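Local coordinates for protein ribonucleoside triphosphate reductase (Lactobacillus leichmannii, PDB 1L1L) that catalyses the cobalamin (B12)-dependent reduction of ribonucleoside triphosphates to 2'-deoxyribonucleoside triphosphates, working as an allosterically regulated monomer, at residues Asp63-Asp68 / Gln530-Thr535; Leu584-Ala589 / Ser714-Asp719; Ser627-Phe632 / Gly658-Ser663. One frame throughout, in Å; residues are numbered along the deposited sequence.

Contact 1. Residues Asp63-Asp68 / Gln530-Thr535; sequences DPRLQD and QDYSKT
Tyr532 donates its phenol proton to Asp63, OH to OD2 at 2.8 Å, in a direct hydrogen bond between helix 512-536 and the loop that joins helices 48-60 and 72-90. The hydroxyl comes from above the carboxylate, 42° out of its plane. On the opposite face of that plane Arg65 NH2 reaches the same oxygen, Asp63 OD2, at 2.9 Å in a salt bridge.

Arg65 holds the acid side-on: its chain bends at chi3 (-64°), bringing NE back to Asp63 OD1 in a nearly straight bond of 3.1 Å. The backbone N of Arg65 lies 2.9 Å from Asp63 OD1 and closes an Asx turn, which ties the carboxylate to the start of the 3-10 segment 64-67.

Beyond the bonds lie looser van der Waals contacts. Arg65 NH2 stands at the ring edge of Tyr532, 3.7 Å from CE1, with guanidinium and ring planes 67° apart. The Thr535 methyl CG2 lies over one guanidinium face, but too close as modelled to be trusted.

Arg449 also hydrogen-bonds Tyr532 OH, and Arg445 makes a cation-pi contact with the ring. Four bonds to one carboxylate, with further arginines close by, would probably keep Asp63 ionised and fix its rotation.

Contact 2. Residues Leu584-Ala589 / Ser714-Asp719; sequences LPALKA and SQLNSD
Leu716 packs against Pro585 and Ala586 in a small apolar helix-helix contact near the C-terminal end of the modelled chain. Helix 583-589 is the connection of a split beta-alpha-beta unit: it follows strand 570-578 and precedes strand 593-596, and these two strands flank 603-611, each antiparallel to it. Helix 709-719 lies against this connecting helix.

Leu584 and Leu587 rest on Phe577 of strand 570-578 and on Thr604, Val606 and Phe608 of strand 603-611, so one side of helix 583-589 is committed to the sheet. From the earlier turns of helix 709-719, Phe713 touches Ala586, Val709 touches Leu587 and Val712 touches Ala589.

The two backbones come closest at Ala586 and Leu716, whose CA atoms are 7.4 Å apart. The small methyl of Ala586 is consistent with this close approach. Leu716 CG lies anti to the carbonyl carbon, beside the backbone N (chi1 -84°), and one branch, CD1, reaches 4.1 Å from Ala586 CB and 4.4 Å from Pro585 CB. Leu716 CD1 comes nearer still to the backbone, 3.9 Å from both Ala586 CA and Ala586 N. Only 92 Å² is buried in total, and Leu723 of the chain's tail also touches Leu716.

Two polar side chains of 714-719, Ser718 and Gln715, bond within their own helix. Ser714 O accepts from Ser718 N and, on the opposite face of the carbonyl plane, from Ser718 OG at 2.6 Å. One residue along, Gln715 NE2 reaches Asp719 OD2 a turn later at 2.7 Å and 171°, on the carboxylate's anti side.

Contact 3. Residues Ser627-Phe632 / Gly658-Ser663; sequences SIAEQF and GDQVES
Ile628 and Gln660 owe their meeting to two extended side chains. With CG1 of Ile628 trans to the backbone N (chi1 -177°), CD1 is carried out toward Val661, and the branch methyl CG2 falls between the backbone N and the carbonyl carbon, turned to Gln660. Gln660 runs straight beyond CG (chi2 176°), and the two chains slide past each other in opposite directions.

The contact divides between the two branches of Ile628. CG2 packs alongside the glutamine, 4.1 Å from Gln660 CB and 3.5 Å from Gln660 OE1, so a methyl lies close to the amide oxygen. The Ile628 and Val661 side chains cross at about a right angle, Ile628 CD1 meeting Val661 CG2 at 4.0 Å in the purely apolar part of the interface.

The amide oxygen finds its polar partner through solvent. A water donates to Gln660 OE1 over 2.8 Å and accepts from Ala629 N at 3.2 Å, linking the side chain to the first turn of helix 628-641. That turn is closed at its start by Ser627, the N-cap residue, whose OG accepts from Glu630 N at 3.0 Å with an N-H···O angle of 154°. The N-terminal amides of Ile628, Ala629 and Glu630 are thus served in turn by Glu657 OE2, the water and the cap.

Helix 661-667 belongs to the beta-alpha-beta crossover between the parallel strands 650-653 and 674-679, probably part of the ten-stranded alpha-beta barrel. Val661 touches both Leu677 of strand 674-679 and Ala367 of helix 363-373. Ile628 rests on Ile651 and Phe653 of strand 650-653 and on Leu664, joining helix 628-641 to the crossover helix.

The three contacts are well separated, their centres 46 Å apart for contact 1 with either of the others and 48 Å for contacts 2 and 3. Even the nearest atoms stay about 28 Å (1 and 3), 31 Å (2 and 3) and 33 Å (1 and 2) apart. All lie outside the middle of the chain, with centres 28, 33 and 26 Å from its centre. Along the sequence contact 1 is complete before the others begin, whereas both segments of contact 3 fall between those of contact 2. None includes Cys119 or Cys419, whose disulfide is probably the redox pair of the active site; strand 119-123 shares a sheet with the strands under contact 3.

Contact 1. Residues Asp63-Asp68 / Gln530-Thr535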
# COMPACT_ATOMS: atom_id res chain seq x y z
N ASP A 63 16.54 -16.04 -5.94
CA ASP A 63 17.52 -16.57 -5.01
C ASP A 63 18.90 -16.26 -5.59
O ASP A 63 19.21 -16.64 -6.72
CB ASP A 63 17.35 -18.08 -4.81
CG ASP A 63 18.22 -18.63 -3.69
OD1 ASP A 63 19.45 -18.45 -3.75
OD2 ASP A 63 17.67 -19.22 -2.74
N PRO A 64 19.74 -15.56 -4.83
CA PRO A 64 21.09 -15.18 -5.27
C PRO A 64 22.05 -16.34 -5.60
O PRO A 64 22.94 -16.18 -6.42
CB PRO A 64 21.59 -14.33 -4.11
CG PRO A 64 20.96 -14.98 -2.93
CD PRO A 64 19.55 -15.23 -3.41
N ARG A 65 21.85 -17.48 -4.95
CA ARG A 65 22.71 -18.64 -5.19
C ARG A 65 22.62 -19.09 -6.64
O ARG A 65 23.59 -19.58 -7.21
CB ARG A 65 22.31 -19.79 -4.26
CG ARG A 65 22.71 -19.58 -2.82
CD ARG A 65 22.15 -20.67 -1.93
NE ARG A 65 20.69 -20.66 -1.91
CZ ARG A 65 19.95 -21.54 -1.24
NH1 ARG A 65 20.54 -22.51 -0.54
NH2 ARG A 65 18.63 -21.46 -1.25
N LEU A 66 21.45 -18.90 -7.24
CA LEU A 66 21.23 -19.27 -8.64
C LEU A 66 22.09 -18.43 -9.58
O LEU A 66 22.08 -18.63 -10.79
CB LEU A 66 19.75 -19.09 -9.01
CG LEU A 66 18.72 -20.02 -8.36
CD1 LEU A 66 17.31 -19.53 -8.70
CD2 LEU A 66 18.93 -21.45 -8.84
N GLN A 67 22.82 -17.48 -9.01
CA GLN A 67 23.68 -16.61 -9.80
C GLN A 67 25.10 -17.14 -9.87
O GLN A 67 25.89 -16.74 -10.74
CB GLN A 67 23.70 -15.21 -9.19
CG GLN A 67 22.31 -14.59 -9.03
CD GLN A 67 21.56 -14.51 -10.34
OE1 GLN A 67 22.04 -13.93 -11.31
NE2 GLN A 67 20.37 -15.11 -10.38
N ASP A 68 25.43 -18.06 -8.97
CA ASP A 68 26.76 -18.64 -8.90
C ASP A 68 26.78 -20.14 -9.23
O ASP A 68 26.78 -20.98 -8.33
CB ASP A 68 27.33 -18.43 -7.49
CG ASP A 68 27.23 -16.98 -7.05
OD1 ASP A 68 27.92 -16.13 -7.66
OD2 ASP A 68 26.47 -16.69 -6.10
N GLN A 530 16.20 -17.09 10.20
CA GLN A 530 17.55 -17.34 10.70
C GLN A 530 18.27 -18.38 9.84
O GLN A 530 19.40 -18.15 9.41
CB GLN A 530 17.50 -17.83 12.16
CG GLN A 530 16.92 -16.81 13.14
CD GLN A 530 16.87 -17.35 14.56
OE1 GLN A 530 16.44 -18.48 14.80
NE2 GLN A 530 17.30 -16.53 15.52
N ASP A 531 17.62 -19.50 9.58
CA ASP A 531 18.23 -20.55 8.78
C ASP A 531 18.52 -20.10 7.35
O ASP A 531 19.61 -20.33 6.83
CB ASP A 531 17.35 -21.81 8.76
CG ASP A 531 17.01 -22.31 10.16
OD1 ASP A 531 17.69 -21.91 11.13
OD2 ASP A 531 16.07 -23.13 10.29
N TYR A 532 17.54 -19.44 6.71
CA TYR A 532 17.71 -18.98 5.33
C TYR A 532 18.78 -17.91 5.22
O TYR A 532 19.43 -17.77 4.18
CB TYR A 532 16.38 -18.46 4.78
CG TYR A 532 16.28 -18.39 3.27
CD1 TYR A 532 17.05 -19.22 2.45
CD2 TYR A 532 15.36 -17.54 2.65
CE1 TYR A 532 16.91 -19.20 1.06
CE2 TYR A 532 15.20 -17.52 1.26
CZ TYR A 532 15.98 -18.35 0.47
OH TYR A 532 15.82 -18.32 -0.90
N SER A 533 18.96 -17.13 6.28
CA SER A 533 19.96 -16.08 6.29
C SER A 533 21.34 -16.74 6.29
O SER A 533 22.26 -16.28 5.62
CB SER A 533 19.79 -15.19 7.53
OG SER A 533 18.54 -14.54 7.50
N LYS A 534 21.46 -17.83 7.03
CA LYS A 534 22.71 -18.57 7.10
C LYS A 534 23.05 -19.11 5.71
O LYS A 534 24.11 -18.82 5.15
CB LYS A 534 22.57 -19.73 8.09
CG LYS A 534 23.74 -20.71 8.09
CD LYS A 534 25.06 -19.98 8.29
CE LYS A 534 26.26 -20.91 8.26
NZ LYS A 534 27.52 -20.13 8.37
N THR A 535 22.13 -19.89 5.14
CA THR A 535 22.30 -20.48 3.82
C THR A 535 22.73 -19.46 2.76
O THR A 535 23.63 -19.73 1.97
CB THR A 535 21.00 -21.14 3.34
OG1 THR A 535 20.68 -22.25 4.19
CG2 THR A 535 21.15 -21.62 1.93

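Contact 2. Residues Leu584-Ala589 / Ser714-Asp719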
# COMPACT_ATOMS: atom_id res chain seq x y z
N LEU A 584 -19.92 -9.33 -17.30
CA LEU A 584 -21.35 -9.19 -17.04
C LEU A 584 -22.26 -10.23 -17.66
O LEU A 584 -23.17 -10.73 -16.99
CB LEU A 584 -21.84 -7.79 -17.42
CG LEU A 584 -21.41 -6.66 -16.49
CD1 LEU A 584 -22.03 -5.33 -16.98
CD2 LEU A 584 -21.87 -6.96 -15.07
N PRO A 585 -22.06 -10.56 -18.94
CA PRO A 585 -22.97 -11.57 -19.49
C PRO A 585 -22.87 -12.89 -18.75
O PRO A 585 -23.87 -13.55 -18.54
CB PRO A 585 -22.56 -11.66 -20.97
CG PRO A 585 -21.19 -11.06 -21.03
CD PRO A 585 -21.19 -9.99 -19.98
N ALA A 586 -21.66 -13.25 -18.32
CA ALA A 586 -21.47 -14.49 -17.58
C ALA A 586 -22.14 -14.42 -16.21
O ALA A 586 -22.77 -15.39 -15.76
CB ALA A 586 -19.98 -14.80 -17.43
N LEU A 587 -22.03 -13.27 -15.53
CA LEU A 587 -22.64 -13.13 -14.22
C LEU A 587 -24.16 -13.16 -14.35
O LEU A 587 -24.85 -13.80 -13.54
CB LEU A 587 -22.18 -11.81 -13.55
CG LEU A 587 -20.72 -11.82 -13.05
CD1 LEU A 587 -20.26 -10.37 -12.82
CD2 LEU A 587 -20.60 -12.63 -11.77
N LYS A 588 -24.69 -12.48 -15.36
CA LYS A 588 -26.14 -12.47 -15.57
C LYS A 588 -26.63 -13.90 -15.86
O LYS A 588 -27.66 -14.35 -15.34
CB LYS A 588 -26.50 -11.53 -16.71
CG LYS A 588 -26.21 -10.06 -16.38
CD LYS A 588 -26.85 -9.08 -17.35
CE LYS A 588 -26.68 -7.64 -16.85
NZ LYS A 588 -27.32 -6.63 -17.74
N ALA A 589 -25.86 -14.63 -16.66
CA ALA A 589 -26.22 -16.01 -17.02
C ALA A 589 -26.20 -16.95 -15.80
O ALA A 589 -26.86 -17.99 -15.81
CB ALA A 589 -25.26 -16.53 -18.09
N SER A 714 -15.66 -18.92 -19.36
CA SER A 714 -14.76 -19.60 -20.28
C SER A 714 -15.54 -20.15 -21.47
O SER A 714 -15.10 -20.05 -22.61
CB SER A 714 -14.02 -20.72 -19.53
OG SER A 714 -13.17 -21.45 -20.40
N GLN A 715 -16.72 -20.71 -21.19
CA GLN A 715 -17.56 -21.26 -22.25
C GLN A 715 -17.99 -20.17 -23.23
O GLN A 715 -17.87 -20.35 -24.45
CB GLN A 715 -18.80 -21.95 -21.63
CG GLN A 715 -19.96 -22.20 -22.59
CD GLN A 715 -20.95 -21.04 -22.64
OE1 GLN A 715 -21.44 -20.58 -21.60
NE2 GLN A 715 -21.26 -20.57 -23.85
N LEU A 716 -18.49 -19.06 -22.71
CA LEU A 716 -18.92 -17.95 -23.56
C LEU A 716 -17.74 -17.42 -24.35
O LEU A 716 -17.82 -17.22 -25.56
CB LEU A 716 -19.51 -16.82 -22.71
CG LEU A 716 -20.98 -16.90 -22.29
CD1 LEU A 716 -21.28 -15.86 -21.22
CD2 LEU A 716 -21.86 -16.70 -23.50
N ASN A 717 -16.64 -17.17 -23.65
CA ASN A 717 -15.44 -16.64 -24.28
C ASN A 717 -15.08 -17.48 -25.50
O ASN A 717 -14.69 -16.95 -26.54
CB ASN A 717 -14.29 -16.66 -23.27
CG ASN A 717 -13.37 -15.47 -23.42
OD1 ASN A 717 -12.31 -15.41 -22.80
ND2 ASN A 717 -13.78 -14.50 -24.25
N SER A 718 -15.24 -18.79 -25.37
CA SER A 718 -14.95 -19.72 -26.46
C SER A 718 -15.93 -19.61 -27.63
O SER A 718 -15.52 -19.52 -28.79
CB SER A 718 -14.99 -21.16 -25.93
OG SER A 718 -14.23 -21.27 -24.75
N ASP A 719 -17.22 -19.61 -27.32
CA ASP A 719 -18.26 -19.53 -28.35
C ASP A 719 -18.39 -18.15 -28.97
O ASP A 719 -18.84 -18.01 -30.11
CB ASP A 719 -19.61 -19.96 -27.77
CG ASP A 719 -19.58 -21.34 -27.13
OD1 ASP A 719 -18.78 -22.19 -27.58
OD2 ASP A 719 -20.36 -21.57 -26.19

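Contact 3. Residues Ser627-Phe632 / Gly658-Ser663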
# COMPACT_ATOMS: atom_id res chain seq x y z
N SER A 627 -17.11 -2.40 20.35
CA SER A 627 -16.76 -1.18 21.07
C SER A 627 -15.37 -0.66 20.71
O SER A 627 -14.48 -1.42 20.34
CB SER A 627 -16.83 -1.42 22.58
OG SER A 627 -15.69 -2.14 23.01
N ILE A 628 -15.19 0.65 20.82
CA ILE A 628 -13.90 1.23 20.51
C ILE A 628 -12.85 0.65 21.47
O ILE A 628 -11.73 0.35 21.07
CB ILE A 628 -13.95 2.78 20.62
CG1 ILE A 628 -12.60 3.38 20.20
CG2 ILE A 628 -14.36 3.21 22.02
CD1 ILE A 628 -12.58 4.90 20.21
N ALA A 629 -13.22 0.46 22.73
CA ALA A 629 -12.29 -0.10 23.71
C ALA A 629 -11.79 -1.47 23.28
O ALA A 629 -10.60 -1.78 23.43
CB ALA A 629 -12.96 -0.19 25.08
N GLU A 630 -12.68 -2.30 22.76
CA GLU A 630 -12.28 -3.64 22.33
C GLU A 630 -11.39 -3.62 21.09
O GLU A 630 -10.52 -4.47 20.94
CB GLU A 630 -13.50 -4.52 22.06
CG GLU A 630 -13.10 -5.98 21.87
CD GLU A 630 -14.27 -6.89 21.58
OE1 GLU A 630 -15.40 -6.56 22.01
OE2 GLU A 630 -14.05 -7.93 20.93
N GLN A 631 -11.62 -2.68 20.19
CA GLN A 631 -10.80 -2.59 18.99
C GLN A 631 -9.36 -2.23 19.38
O GLN A 631 -8.41 -2.79 18.84
CB GLN A 631 -11.38 -1.56 18.01
CG GLN A 631 -12.70 -2.00 17.41
CD GLN A 631 -13.26 -1.02 16.40
OE1 GLN A 631 -12.65 -0.76 15.36
NE2 GLN A 631 -14.43 -0.47 16.68
N PHE A 632 -9.20 -1.28 20.30
CA PHE A 632 -7.86 -0.91 20.77
C PHE A 632 -7.16 -2.14 21.36
O PHE A 632 -6.02 -2.45 21.02
CB PHE A 632 -7.96 0.19 21.83
CG PHE A 632 -7.80 1.58 21.29
CD1 PHE A 632 -6.54 2.17 21.20
CD2 PHE A 632 -8.91 2.32 20.90
CE1 PHE A 632 -6.39 3.48 20.73
CE2 PHE A 632 -8.77 3.63 20.43
CZ PHE A 632 -7.52 4.21 20.35
N GLY A 658 -17.09 8.93 20.94
CA GLY A 658 -16.07 9.94 20.75
C GLY A 658 -15.45 10.44 22.04
O GLY A 658 -14.32 10.92 22.06
N ASP A 659 -16.21 10.31 23.13
CA ASP A 659 -15.76 10.74 24.45
C ASP A 659 -14.68 9.83 24.98
O ASP A 659 -14.07 10.12 26.01
CB ASP A 659 -16.94 10.73 25.42
CG ASP A 659 -18.06 11.64 24.99
OD1 ASP A 659 -17.90 12.88 25.09
OD2 ASP A 659 -19.10 11.12 24.53
N GLN A 660 -14.42 8.73 24.27
CA GLN A 660 -13.42 7.77 24.70
C GLN A 660 -12.12 7.80 23.91
O GLN A 660 -11.14 7.20 24.33
CB GLN A 660 -14.00 6.36 24.63
CG GLN A 660 -15.17 6.10 25.54
CD GLN A 660 -15.72 4.70 25.34
OE1 GLN A 660 -14.99 3.72 25.43
NE2 GLN A 660 -17.01 4.61 25.06
N VAL A 661 -12.11 8.49 22.78
CA VAL A 661 -10.92 8.56 21.93
C VAL A 661 -9.65 9.05 22.63
O VAL A 661 -8.61 8.39 22.56
CB VAL A 661 -11.18 9.45 20.68
CG1 VAL A 661 -9.92 9.54 19.83
CG2 VAL A 661 -12.34 8.88 19.87
N GLU A 662 -9.73 10.19 23.31
CA GLU A 662 -8.55 10.73 23.99
C GLU A 662 -8.09 9.78 25.09
O GLU A 662 -6.89 9.55 25.26
CB GLU A 662 -8.85 12.10 24.61
CG GLU A 662 -7.57 12.91 24.89
CD GLU A 662 -7.67 13.80 26.11
OE1 GLU A 662 -8.60 14.63 26.19
OE2 GLU A 662 -6.79 13.68 27.00
N SER A 663 -9.05 9.22 25.81
CA SER A 663 -8.78 8.29 26.92
C SER A 663 -8.05 7.03 26.47
O SER A 663 -7.08 6.60 27.10
CB SER A 663 -10.10 7.86 27.58
OG SER A 663 -10.93 8.96 27.88
O HOH W 1 -15.64 1.14 24.66